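Local coordinates for protein probable dipeptidase (Pseudomonas aeruginosa, PDB 3B40) that probably hydrolyses dipeptides as a metal-dependent dipeptidase of the membrane dipeptidase family (M19), built on a TIM-barrel fold, at residues A[40-45]-A[50-55]; A[63-68]-A[100-105]; A[163-168]-A[360-365]. The protein carries 11 engineered substitutions. One frame throughout, in Å; residues are numbered along the deposited sequence.

Contact 1: A[40-45]-A[50-55]. Engineered in segment 40-45: Val42 (natural residue Phe).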
ATOM      1  N   ASN A  40      -7.104 -19.447  -9.941  1.00 27.07           N
ATOM      2  CA  ASN A  40      -6.611 -18.514  -8.922  1.00 26.20           C
ATOM      3  C   ASN A  40      -7.201 -18.788  -7.528  1.00 26.77           C
ATOM      4  O   ASN A  40      -7.713 -17.883  -6.864  1.00 26.32           O
ATOM      5  CB  ASN A  40      -6.889 -17.071  -9.372  1.00 25.82           C
ATOM      6  CG  ASN A  40      -6.024 -16.035  -8.623  1.00 23.37           C
ATOM      7  OD1 ASN A  40      -4.986 -16.379  -8.032  1.00 19.73           O
ATOM      8  ND2 ASN A  40      -6.450 -14.766  -8.657  1.00 16.58           N
ATOM      9  N   GLU A  41      -7.116 -20.044  -7.086  1.00 26.71           N
ATOM     10  CA  GLU A  41      -7.678 -20.461  -5.790  1.00 27.39           C
ATOM     11  C   GLU A  41      -6.817 -19.998  -4.623  1.00 27.09           C
ATOM     12  O   GLU A  41      -5.589 -19.890  -4.741  1.00 26.77           O
ATOM     13  CB  GLU A  41      -7.847 -21.994  -5.712  1.00 27.49           C
ATOM     14  CG  GLU A  41      -8.722 -22.627  -6.814  1.00 30.63           C
ATOM     15  CD  GLU A  41      -7.936 -22.951  -8.086  1.00 34.57           C
ATOM     16  OE1 GLU A  41      -6.741 -22.558  -8.187  1.00 36.51           O
ATOM     17  OE2 GLU A  41      -8.510 -23.597  -8.996  1.00 36.76           O
ATOM     18  N   VAL A  42      -7.462 -19.744  -3.488  1.00 26.84           N
ATOM     19  CA  VAL A  42      -6.757 -19.205  -2.325  1.00 26.70           C
ATOM     20  C   VAL A  42      -5.918 -20.270  -1.605  1.00 27.42           C
ATOM     21  O   VAL A  42      -4.920 -19.948  -0.957  1.00 27.94           O
ATOM     22  CB  VAL A  42      -7.717 -18.501  -1.332  1.00 26.84           C
ATOM     23  CG1 VAL A  42      -8.752 -17.673  -2.076  1.00 26.30           C
ATOM     24  CG2 VAL A  42      -8.386 -19.460  -0.437  1.00 24.72           C
ATOM     25  N   ASP A  43      -6.310 -21.529  -1.746  1.00 27.06           N
ATOM     26  CA  ASP A  43      -5.627 -22.620  -1.028  1.00 28.06           C
ATOM     27  C   ASP A  43      -4.670 -23.405  -1.935  1.00 28.01           C
ATOM     28  O   ASP A  43      -4.324 -24.538  -1.632  1.00 28.26           O
ATOM     29  CB  ASP A  43      -6.655 -23.552  -0.392  1.00 27.40           C
ATOM     30  CG  ASP A  43      -7.479 -24.318  -1.437  1.00 27.64           C
ATOM     31  OD1 ASP A  43      -7.802 -23.742  -2.500  1.00 26.09           O
ATOM     32  OD2 ASP A  43      -7.792 -25.504  -1.183  1.00 26.85           O
ATOM     33  N   LYS A  44      -4.240 -22.796  -3.044  1.00 28.00           N
ATOM     34  CA  LYS A  44      -3.311 -23.444  -3.947  1.00 28.44           C
ATOM     35  C   LYS A  44      -2.099 -22.564  -4.206  1.00 28.35           C
ATOM     36  O   LYS A  44      -2.177 -21.360  -4.013  1.00 27.69           O
ATOM     37  CB  LYS A  44      -4.008 -23.820  -5.264  1.00 29.02           C
ATOM     38  CG  LYS A  44      -4.973 -25.004  -5.112  1.00 30.40           C
ATOM     39  CD  LYS A  44      -5.441 -25.487  -6.476  1.00 34.17           C
ATOM     40  CE  LYS A  44      -6.262 -26.776  -6.379  1.00 34.62           C
ATOM     41  NZ  LYS A  44      -6.832 -27.150  -7.725  1.00 35.77           N
ATOM     42  N   ASP A  45      -0.997 -23.175  -4.646  1.00 27.82           N
ATOM     43  CA  ASP A  45       0.231 -22.468  -5.018  1.00 27.57           C
ATOM     44  C   ASP A  45      -0.003 -21.836  -6.392  1.00 27.47           C
ATOM     45  O   ASP A  45       0.457 -22.356  -7.424  1.00 27.07           O
ATOM     46  CB  ASP A  45       1.415 -23.460  -5.049  1.00 28.14           C
ATOM     47  CG  ASP A  45       2.787 -22.772  -5.079  1.00 29.67           C
ATOM     48  OD1 ASP A  45       2.851 -21.531  -4.982  1.00 27.34           O
ATOM     49  OD2 ASP A  45       3.816 -23.488  -5.224  1.00 31.32           O
ATOM     50  N   LEU A  50       0.076 -13.898  -3.377  1.00 15.38           N
ATOM     51  CA  LEU A  50      -0.452 -14.378  -2.114  1.00 15.28           C
ATOM     52  C   LEU A  50      -1.417 -15.574  -2.299  1.00 16.24           C
ATOM     53  O   LEU A  50      -2.391 -15.505  -3.067  1.00 15.61           O
ATOM     54  CB  LEU A  50      -1.175 -13.253  -1.352  1.00 14.25           C
ATOM     55  CG  LEU A  50      -2.078 -13.651  -0.154  1.00 13.13           C
ATOM     56  CD1 LEU A  50      -1.312 -14.182   1.124  1.00 14.72           C
ATOM     57  CD2 LEU A  50      -3.090 -12.563   0.231  1.00 15.62           C
ATOM     58  N   ASP A  51      -1.179 -16.616  -1.517  1.00 17.22           N
ATOM     59  CA  ASP A  51      -2.163 -17.707  -1.314  1.00 18.44           C
ATOM     60  C   ASP A  51      -1.835 -18.411  -0.009  1.00 18.30           C
ATOM     61  O   ASP A  51      -0.837 -18.081   0.614  1.00 17.73           O
ATOM     62  CB  ASP A  51      -2.185 -18.683  -2.498  1.00 18.18           C
ATOM     63  CG  ASP A  51      -0.795 -19.131  -2.909  1.00 19.73           C
ATOM     64  OD1 ASP A  51      -0.133 -19.863  -2.113  1.00 21.83           O
ATOM     65  OD2 ASP A  51      -0.378 -18.781  -4.047  1.00 18.47           O
ATOM     66  N   LEU A  52      -2.660 -19.373   0.417  1.00 19.09           N
ATOM     67  CA  LEU A  52      -2.420 -20.005   1.714  1.00 19.35           C
ATOM     68  C   LEU A  52      -1.161 -20.884   1.735  1.00 19.05           C
ATOM     69  O   LEU A  52      -0.511 -21.023   2.757  1.00 19.36           O
ATOM     70  CB  LEU A  52      -3.661 -20.743   2.224  1.00 20.01           C
ATOM     71  CG  LEU A  52      -4.938 -19.919   2.486  1.00 20.25           C
ATOM     72  CD1 LEU A  52      -6.106 -20.858   2.810  1.00 21.96           C
ATOM     73  CD2 LEU A  52      -4.775 -18.887   3.584  1.00 20.31           C
ATOM     74  N   VAL A  53      -0.827 -21.462   0.588  1.00 19.23           N
ATOM     75  CA  VAL A  53       0.396 -22.252   0.416  1.00 18.59           C
ATOM     76  C   VAL A  53       1.672 -21.413   0.554  1.00 18.24           C
ATOM     77  O   VAL A  53       2.580 -21.756   1.339  1.00 16.81           O
ATOM     78  CB  VAL A  53       0.394 -23.002  -0.949  1.00 18.81           C
ATOM     79  CG1 VAL A  53       1.715 -23.794  -1.142  1.00 19.74           C
ATOM     80  CG2 VAL A  53      -0.816 -23.956  -1.036  1.00 19.33           C
ATOM     81  N   LYS A  54       1.744 -20.301  -0.190  1.00 17.86           N
ATOM     82  CA  LYS A  54       2.932 -19.431  -0.125  1.00 17.81           C
ATOM     83  C   LYS A  54       3.082 -18.884   1.299  1.00 17.69           C
ATOM     84  O   LYS A  54       4.178 -18.860   1.828  1.00 18.01           O
ATOM     85  CB  LYS A  54       2.870 -18.296  -1.154  1.00 17.30           C
ATOM     86  CG  LYS A  54       2.957 -18.741  -2.620  1.00 19.02           C
ATOM     87  CD  LYS A  54       2.817 -17.543  -3.558  1.00 18.89           C
ATOM     88  CE  LYS A  54       2.974 -17.920  -5.004  1.00 19.29           C
ATOM     89  NZ  LYS A  54       1.780 -18.713  -5.418  1.00 19.07           N
ATOM     90  N   ALA A  55       1.966 -18.506   1.932  1.00 18.14           N
ATOM     91  CA  ALA A  55       2.002 -17.886   3.263  1.00 19.04           C
ATOM     92  C   ALA A  55       2.432 -18.845   4.345  1.00 20.06           C
ATOM     93  O   ALA A  55       3.163 -18.448   5.252  1.00 20.14           O
ATOM     94  CB  ALA A  55       0.648 -17.237   3.623  1.00 19.22           C
TER

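Contact 2: A[63-68]-A[100-105]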
ATOM      1  N   ALA A  63      -2.014 -10.275   6.868  1.00 12.96           N
ATOM      2  CA  ALA A  63      -1.823  -9.152   5.938  1.00 12.40           C
ATOM      3  C   ALA A  63      -3.055  -8.272   5.906  1.00 12.82           C
ATOM      4  O   ALA A  63      -4.165  -8.749   6.172  1.00 13.18           O
ATOM      5  CB  ALA A  63      -1.552  -9.667   4.531  1.00 13.41           C
ATOM      6  N   ALA A  64      -2.867  -6.995   5.555  1.00 12.68           N
ATOM      7  CA  ALA A  64      -4.012  -6.094   5.391  1.00 13.12           C
ATOM      8  C   ALA A  64      -4.432  -6.174   3.927  1.00 13.23           C
ATOM      9  O   ALA A  64      -3.651  -5.863   3.031  1.00 13.93           O
ATOM     10  CB  ALA A  64      -3.670  -4.663   5.824  1.00 11.95           C
ATOM     11  N   LEU A  65      -5.656  -6.660   3.707  1.00 14.28           N
ATOM     12  CA  LEU A  65      -6.243  -6.771   2.374  1.00 14.50           C
ATOM     13  C   LEU A  65      -7.370  -5.760   2.230  1.00 14.27           C
ATOM     14  O   LEU A  65      -8.353  -5.783   2.982  1.00 13.87           O
ATOM     15  CB  LEU A  65      -6.789  -8.182   2.148  1.00 13.23           C
ATOM     16  CG  LEU A  65      -5.784  -9.300   2.512  1.00 17.29           C
ATOM     17  CD1 LEU A  65      -6.456 -10.654   2.345  1.00 15.63           C
ATOM     18  CD2 LEU A  65      -4.527  -9.248   1.668  1.00 15.44           C
ATOM     19  N   ALA A  66      -7.241  -4.919   1.221  1.00 14.42           N
ATOM     20  CA  ALA A  66      -8.052  -3.729   1.123  1.00 14.92           C
ATOM     21  C   ALA A  66      -9.317  -3.964   0.304  1.00 15.15           C
ATOM     22  O   ALA A  66      -9.268  -4.557  -0.774  1.00 15.21           O
ATOM     23  CB  ALA A  66      -7.240  -2.597   0.507  1.00 13.89           C
ATOM     24  N   ILE A  67     -10.421  -3.457   0.841  1.00 15.35           N
ATOM     25  CA  ILE A  67     -11.624  -3.176   0.095  1.00 16.00           C
ATOM     26  C   ILE A  67     -11.303  -1.955  -0.757  1.00 16.59           C
ATOM     27  O   ILE A  67     -11.153  -0.830  -0.233  1.00 14.71           O
ATOM     28  CB  ILE A  67     -12.797  -2.813   1.056  1.00 15.92           C
ATOM     29  CG1 ILE A  67     -13.080  -3.937   2.084  1.00 16.67           C
ATOM     30  CG2 ILE A  67     -14.032  -2.371   0.256  1.00 17.96           C
ATOM     31  CD1 ILE A  67     -13.295  -5.377   1.568  1.00 18.48           C
ATOM     32  N   PHE A  68     -11.197  -2.176  -2.059  1.00 16.24           N
ATOM     33  CA  PHE A  68     -10.703  -1.145  -2.983  1.00 17.68           C
ATOM     34  C   PHE A  68     -11.637  -1.033  -4.183  1.00 18.42           C
ATOM     35  O   PHE A  68     -12.119  -2.054  -4.705  1.00 18.98           O
ATOM     36  CB  PHE A  68      -9.294  -1.531  -3.465  1.00 17.28           C
ATOM     37  CG  PHE A  68      -8.706  -0.588  -4.492  1.00 19.02           C
ATOM     38  CD1 PHE A  68      -8.047   0.560  -4.089  1.00 17.90           C
ATOM     39  CD2 PHE A  68      -8.769  -0.882  -5.866  1.00 18.34           C
ATOM     40  CE1 PHE A  68      -7.490   1.442  -5.032  1.00 19.07           C
ATOM     41  CE2 PHE A  68      -8.216   0.002  -6.818  1.00 18.28           C
ATOM     42  CZ  PHE A  68      -7.579   1.162  -6.385  1.00 18.88           C
ATOM     43  N   LYS A 100     -16.761  -9.857  -0.626  1.00 19.96           N
ATOM     44  CA  LYS A 100     -17.259 -11.226  -0.743  1.00 20.50           C
ATOM     45  C   LYS A 100     -16.113 -12.237  -0.810  1.00 19.35           C
ATOM     46  O   LYS A 100     -16.228 -13.342  -0.279  1.00 18.41           O
ATOM     47  CB  LYS A 100     -18.160 -11.379  -1.961  1.00 21.16           C
ATOM     48  CG  LYS A 100     -19.616 -10.988  -1.712  1.00 25.25           C
ATOM     49  CD  LYS A 100     -20.392 -10.983  -3.036  1.00 30.40           C
ATOM     50  CE  LYS A 100     -20.510 -12.401  -3.656  1.00 33.10           C
ATOM     51  NZ  LYS A 100     -21.851 -13.032  -3.463  1.00 35.61           N
ATOM     52  N   ILE A 101     -15.011 -11.858  -1.458  1.00 18.30           N
ATOM     53  CA  ILE A 101     -13.804 -12.711  -1.486  1.00 18.66           C
ATOM     54  C   ILE A 101     -13.261 -13.009  -0.071  1.00 18.93           C
ATOM     55  O   ILE A 101     -12.970 -14.182   0.288  1.00 19.69           O
ATOM     56  CB  ILE A 101     -12.691 -12.101  -2.389  1.00 18.69           C
ATOM     57  CG1 ILE A 101     -13.115 -12.141  -3.865  1.00 18.65           C
ATOM     58  CG2 ILE A 101     -11.306 -12.839  -2.185  1.00 18.32           C
ATOM     59  CD1 ILE A 101     -12.092 -11.462  -4.829  1.00 18.42           C
ATOM     60  N   LEU A 102     -13.150 -11.957   0.732  1.00 18.64           N
ATOM     61  CA  LEU A 102     -12.554 -12.025   2.070  1.00 19.18           C
ATOM     62  C   LEU A 102     -13.401 -12.806   3.053  1.00 19.23           C
ATOM     63  O   LEU A 102     -12.912 -13.696   3.739  1.00 20.34           O
ATOM     64  CB  LEU A 102     -12.263 -10.617   2.619  1.00 18.24           C
ATOM     65  CG  LEU A 102     -11.201  -9.798   1.857  1.00 20.28           C
ATOM     66  CD1 LEU A 102     -11.087  -8.394   2.418  1.00 19.19           C
ATOM     67  CD2 LEU A 102      -9.840 -10.517   1.949  1.00 17.41           C
ATOM     68  N   THR A 103     -14.679 -12.481   3.140  1.00 20.41           N
ATOM     69  CA  THR A 103     -15.550 -13.229   4.042  1.00 20.75           C
ATOM     70  C   THR A 103     -15.738 -14.654   3.505  1.00 20.84           C
ATOM     71  O   THR A 103     -15.969 -15.601   4.272  1.00 20.84           O
ATOM     72  CB  THR A 103     -16.901 -12.531   4.220  1.00 20.89           C
ATOM     73  OG1 THR A 103     -17.506 -12.340   2.949  1.00 20.68           O
ATOM     74  CG2 THR A 103     -16.733 -11.163   4.892  1.00 22.77           C
ATOM     75  N   GLY A 104     -15.640 -14.804   2.187  1.00 20.44           N
ATOM     76  CA  GLY A 104     -15.772 -16.116   1.573  1.00 21.14           C
ATOM     77  C   GLY A 104     -14.596 -17.038   1.879  1.00 21.50           C
ATOM     78  O   GLY A 104     -14.782 -18.249   1.939  1.00 22.77           O
ATOM     79  N   MET A 105     -13.396 -16.472   2.066  1.00 20.61           N
ATOM     80  CA  MET A 105     -12.181 -17.225   2.403  1.00 20.12           C
ATOM     81  C   MET A 105     -12.330 -17.819   3.790  1.00 20.54           C
ATOM     82  O   MET A 105     -11.949 -18.951   4.008  1.00 21.00           O
ATOM     83  CB  MET A 105     -10.891 -16.346   2.373  1.00 19.65           C
ATOM     84  CG  MET A 105     -10.449 -15.844   0.995  1.00 21.57           C
ATOM     85  SD  MET A 105      -9.131 -14.567   0.987  1.00 18.12           S
ATOM     86  CE  MET A 105      -7.768 -15.544   1.593  1.00 16.40           C
TER

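Contact 3: A[163-168]-A[360-365]. Engineered in segment 163-168: Ser164 (natural residue Asn).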
ATOM      1  N   PHE A 163      -7.552   7.399   2.531  1.00 15.18           N
ATOM      2  CA  PHE A 163      -8.359   8.271   1.685  1.00 14.88           C
ATOM      3  C   PHE A 163      -8.051   8.169   0.216  1.00 15.41           C
ATOM      4  O   PHE A 163      -8.924   8.437  -0.631  1.00 15.24           O
ATOM      5  CB  PHE A 163      -8.067   9.716   2.063  1.00 15.45           C
ATOM      6  CG  PHE A 163      -8.718  10.157   3.345  1.00 15.81           C
ATOM      7  CD1 PHE A 163      -9.788  11.019   3.300  1.00 14.94           C
ATOM      8  CD2 PHE A 163      -8.215   9.751   4.597  1.00 16.58           C
ATOM      9  CE1 PHE A 163     -10.399  11.465   4.484  1.00 17.45           C
ATOM     10  CE2 PHE A 163      -8.827  10.171   5.768  1.00 19.17           C
ATOM     11  CZ  PHE A 163      -9.908  11.052   5.714  1.00 17.11           C
ATOM     12  N   SER A 164      -6.797   7.865  -0.111  1.00 15.36           N
ATOM     13  CA  SER A 164      -6.349   8.079  -1.481  1.00 15.19           C
ATOM     14  C   SER A 164      -5.839   6.867  -2.174  1.00 15.49           C
ATOM     15  O   SER A 164      -5.399   5.922  -1.543  1.00 17.06           O
ATOM     16  CB  SER A 164      -5.252   9.145  -1.543  1.00 14.60           C
ATOM     17  OG  SER A 164      -5.705  10.381  -1.033  1.00 15.23           O
ATOM     18  N   TYR A 165      -5.936   6.911  -3.496  1.00 16.18           N
ATOM     19  CA  TYR A 165      -5.129   6.115  -4.393  1.00 17.10           C
ATOM     20  C   TYR A 165      -4.534   7.095  -5.427  1.00 17.20           C
ATOM     21  O   TYR A 165      -4.368   8.297  -5.141  1.00 18.04           O
ATOM     22  CB  TYR A 165      -5.991   5.008  -5.026  1.00 17.10           C
ATOM     23  CG  TYR A 165      -5.245   3.940  -5.793  1.00 16.65           C
ATOM     24  CD1 TYR A 165      -4.349   3.056  -5.154  1.00 17.84           C
ATOM     25  CD2 TYR A 165      -5.450   3.795  -7.164  1.00 16.36           C
ATOM     26  CE1 TYR A 165      -3.660   2.044  -5.896  1.00 17.38           C
ATOM     27  CE2 TYR A 165      -4.763   2.832  -7.898  1.00 19.55           C
ATOM     28  CZ  TYR A 165      -3.881   1.947  -7.261  1.00 19.79           C
ATOM     29  OH  TYR A 165      -3.245   0.982  -8.017  1.00 16.88           O
ATOM     30  N   VAL A 166      -4.162   6.587  -6.591  1.00 17.31           N
ATOM     31  CA  VAL A 166      -3.913   7.417  -7.788  1.00 17.30           C
ATOM     32  C   VAL A 166      -5.219   8.156  -8.173  1.00 16.26           C
ATOM     33  O   VAL A 166      -6.308   7.568  -8.135  1.00 16.66           O
ATOM     34  CB  VAL A 166      -3.397   6.517  -8.958  1.00 17.31           C
ATOM     35  CG1 VAL A 166      -3.190   7.327 -10.214  1.00 18.93           C
ATOM     36  CG2 VAL A 166      -2.068   5.859  -8.589  1.00 16.73           C
ATOM     37  N   GLY A 167      -5.123   9.445  -8.509  1.00 16.68           N
ATOM     38  CA  GLY A 167      -6.295  10.237  -8.875  1.00 15.36           C
ATOM     39  C   GLY A 167      -6.813  11.018  -7.674  1.00 15.61           C
ATOM     40  O   GLY A 167      -6.851  10.498  -6.568  1.00 15.28           O
ATOM     41  N   ASN A 168      -7.163  12.284  -7.870  1.00 14.90           N
ATOM     42  CA  ASN A 168      -7.800  13.059  -6.807  1.00 15.12           C
ATOM     43  C   ASN A 168      -9.167  12.474  -6.545  1.00 15.33           C
ATOM     44  O   ASN A 168      -9.747  11.838  -7.426  1.00 15.78           O
ATOM     45  CB  ASN A 168      -7.982  14.527  -7.221  1.00 14.62           C
ATOM     46  CG  ASN A 168      -6.668  15.302  -7.306  1.00 13.84           C
ATOM     47  OD1 ASN A 168      -5.683  14.959  -6.657  1.00 14.49           O
ATOM     48  ND2 ASN A 168      -6.664  16.392  -8.082  1.00 10.04           N
ATOM     49  N   PHE A 360       2.241  -6.238  -2.873  1.00 12.84           N
ATOM     50  CA  PHE A 360       2.029  -7.434  -3.674  1.00 13.51           C
ATOM     51  C   PHE A 360       0.698  -7.313  -4.424  1.00 13.13           C
ATOM     52  O   PHE A 360      -0.255  -6.727  -3.919  1.00 13.09           O
ATOM     53  CB  PHE A 360       2.094  -8.727  -2.825  1.00 12.35           C
ATOM     54  CG  PHE A 360       3.521  -9.218  -2.498  1.00 12.18           C
ATOM     55  CD1 PHE A 360       4.584  -9.026  -3.387  1.00  9.66           C
ATOM     56  CD2 PHE A 360       3.775  -9.862  -1.287  1.00  8.12           C
ATOM     57  CE1 PHE A 360       5.867  -9.460  -3.080  1.00  9.79           C
ATOM     58  CE2 PHE A 360       5.049 -10.309  -0.970  1.00 10.17           C
ATOM     59  CZ  PHE A 360       6.109 -10.092  -1.859  1.00 11.14           C
ATOM     60  N   ASN A 361       0.639  -7.907  -5.616  1.00 13.92           N
ATOM     61  CA  ASN A 361      -0.547  -7.877  -6.508  1.00 14.31           C
ATOM     62  C   ASN A 361      -0.934  -6.482  -7.030  1.00 14.59           C
ATOM     63  O   ASN A 361      -1.951  -6.346  -7.689  1.00 14.05           O
ATOM     64  CB  ASN A 361      -1.789  -8.597  -5.916  1.00 14.16           C
ATOM     65  CG  ASN A 361      -1.589 -10.101  -5.725  1.00 15.72           C
ATOM     66  OD1 ASN A 361      -0.843 -10.779  -6.471  1.00 16.43           O
ATOM     67  ND2 ASN A 361      -2.255 -10.636  -4.717  1.00 11.75           N
ATOM     68  N   ASP A 362      -0.132  -5.453  -6.750  1.00 15.22           N
ATOM     69  CA  ASP A 362      -0.292  -4.191  -7.461  1.00 16.56           C
ATOM     70  C   ASP A 362       1.082  -3.678  -7.891  1.00 16.50           C
ATOM     71  O   ASP A 362       1.317  -2.488  -7.887  1.00 17.10           O
ATOM     72  CB  ASP A 362      -1.104  -3.156  -6.644  1.00 17.12           C
ATOM     73  CG  ASP A 362      -1.654  -1.986  -7.511  1.00 20.09           C
ATOM     74  OD1 ASP A 362      -1.862  -2.144  -8.731  1.00 20.06           O
ATOM     75  OD2 ASP A 362      -1.881  -0.882  -6.959  1.00 25.32           O
ATOM     76  N   GLY A 363       2.004  -4.598  -8.235  1.00 16.04           N
ATOM     77  CA  GLY A 363       3.321  -4.219  -8.778  1.00 14.86           C
ATOM     78  C   GLY A 363       4.524  -4.312  -7.843  1.00 15.52           C
ATOM     79  O   GLY A 363       5.660  -4.120  -8.280  1.00 15.50           O
ATOM     80  N   GLY A 364       4.278  -4.603  -6.563  1.00 14.14           N
ATOM     81  CA  GLY A 364       5.329  -4.667  -5.576  1.00 14.04           C
ATOM     82  C   GLY A 364       6.067  -5.999  -5.567  1.00 14.82           C
ATOM     83  O   GLY A 364       5.682  -6.956  -6.247  1.00 14.37           O
ATOM     84  N   GLY A 365       7.092  -6.075  -4.733  1.00 14.93           N
ATOM     85  CA  GLY A 365       8.005  -7.210  -4.740  1.00 16.14           C
ATOM     86  C   GLY A 365       9.319  -6.674  -5.234  1.00 15.97           C
ATOM     87  O   GLY A 365       9.364  -5.853  -6.163  1.00 16.21           O
TER

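Contact 1: A[40-45]-A[50-55]
The carboxylates of Asp45 and Asp51 are the flat groups here, and both turn an oxygen to the ammonium of Lys54. Asp45 OD1 takes Lys54 NZ at 3.0 Å, nearly in line with its own C-O bond, while Asp51 OD2 offers the syn lone pair, on the side of OD1, to Lys54 NZ at 2.6 Å. Asp51 is also the N-cap of helix 52-58: its CG sits between the backbone N and the carbonyl carbon (chi1 48°), which lets OD1 accept from Lys54 N at 2.7 Å. Aspartate suits this place, being short enough to fold over the first turn and accept from an N-H there. The backbone is tied by Leu52 N to Val42 O, 2.7 Å and almost straight at 170°; Val42 is engineered, and its CG2 meets Leu52 CD1 at 4.2 Å. Val53 spreads CG2 against the carbonyl of Asp43 and CG1 against Asp45 CB. Gly46 O also accepts from Lys54 NZ, and Arg57 is a second partner for Asp45. With Asp45 OD1 and Asp51 OD2 4.3 Å apart, the lysine charge probably offsets the repulsion between the carboxylates, and they in turn probably favour its protonated form.

Contact 2: A[63-68]-A[100-105]
Leu65 and Leu102 share one shape, CG opposite the carbonyl carbon (chi1 -49° and -65°) with an extended second torsion, which directs each branched end at the other. Ile67 adds a bend at its second torsion (-52°) that swings CD1 round to the helix. The pieces belong to the beta/alpha barrel of the M19 family: helix 87-108 lies in the connection between the parallel neighbours 62-68 and 131-138, which also holds strand 113-115 and helix 119-127, and here it packs on the strand that precedes it. Leu102 is the helix residue that meets the strand. Its two methyls divide the work, CD2 against Leu65 and CD1 against Ile67, where the CD1 atoms of Ile67 and Leu102 come to 3.8 Å. The side chains cross obliquely in both pairs. Leucine suits the helix position because its fork serves two strand residues at once, and beta-branched isoleucine suits an extended strand. Around them, Leu65 also touches Ile29 and Ile133 of the flanking strands, and Ile67 leans on Gln95 and Tyr99 of the same helix. Leu102 CD1 further lies 3.8 Å from Leu65 O, and the tightest touch, below usual van der Waals distance, joins Leu65 CD1 to Leu102 CD2 at 3.4 Å.

Contact 3: A[163-168]-A[360-365]
One polar bond carries this contact: the phenol of Tyr165 donates through OH to Asp362 OD2 at 2.5 Å, a short distance for such a pair. OD2 receives it on its syn lone pair, the side of OD1, and OD1 itself stays 3.5 Å from Tyr165 OH. The two side chains come from opposite directions. Asp362 OD2 lies at the edge of the tyrosine ring, near its plane, and ring and carboxylate are turned by only 23°. Both CG atoms are anti to their backbone N (chi1 -169° in Tyr165, -163° in Asp362), a placement that extends each side chain from its loop toward the other. Tyrosine suits the place because the backbones stay well apart, with the CA atoms of Tyr165 and Asp362 11.8 Å from each other, and its long rigid ring ending in a donor spans most of the gap that a short aspartate leaves.

Apolar contacts flank the ring. Val166 CG2 stands 4.1 Å above one face of the Tyr165 ring, offset toward the rim, and Phe68 meets the same ring edge-to-face.

Backbone shape sets the loops: Gly167, Gly363 and Gly365 take positive phi angles suited to glycine. Asn361 ND2, bonded to Thr30 O, ties loop 360-365 to the loop beyond strand 25-29. Both segments follow barrel strands, 160-162 and 354-357, so the bond bridges loops at the C-terminal ends of the strands, the end of a TIM barrel where active sites are built.

How the contacts relate
From the N terminus, contact 1 comes first and closes a short loop of four residues between 45 and 50, just before and into helix 52-58. Contact 2 follows, closing 31 residues from strand 62-68 to helix 87-108. Contact 3 spans 191 residues, joining loops after strands 160-162 and 354-357. The three lie in series, none nesting or crossing. Contact 1 meets contact 2 through Leu50 with Leu65 and Val42 with Met105, while the end of strand 62-68 reaches contact 3. Strand 62-68 thus links the entry to helix 52-58, the outer helix layer and the loops at the barrel mouth.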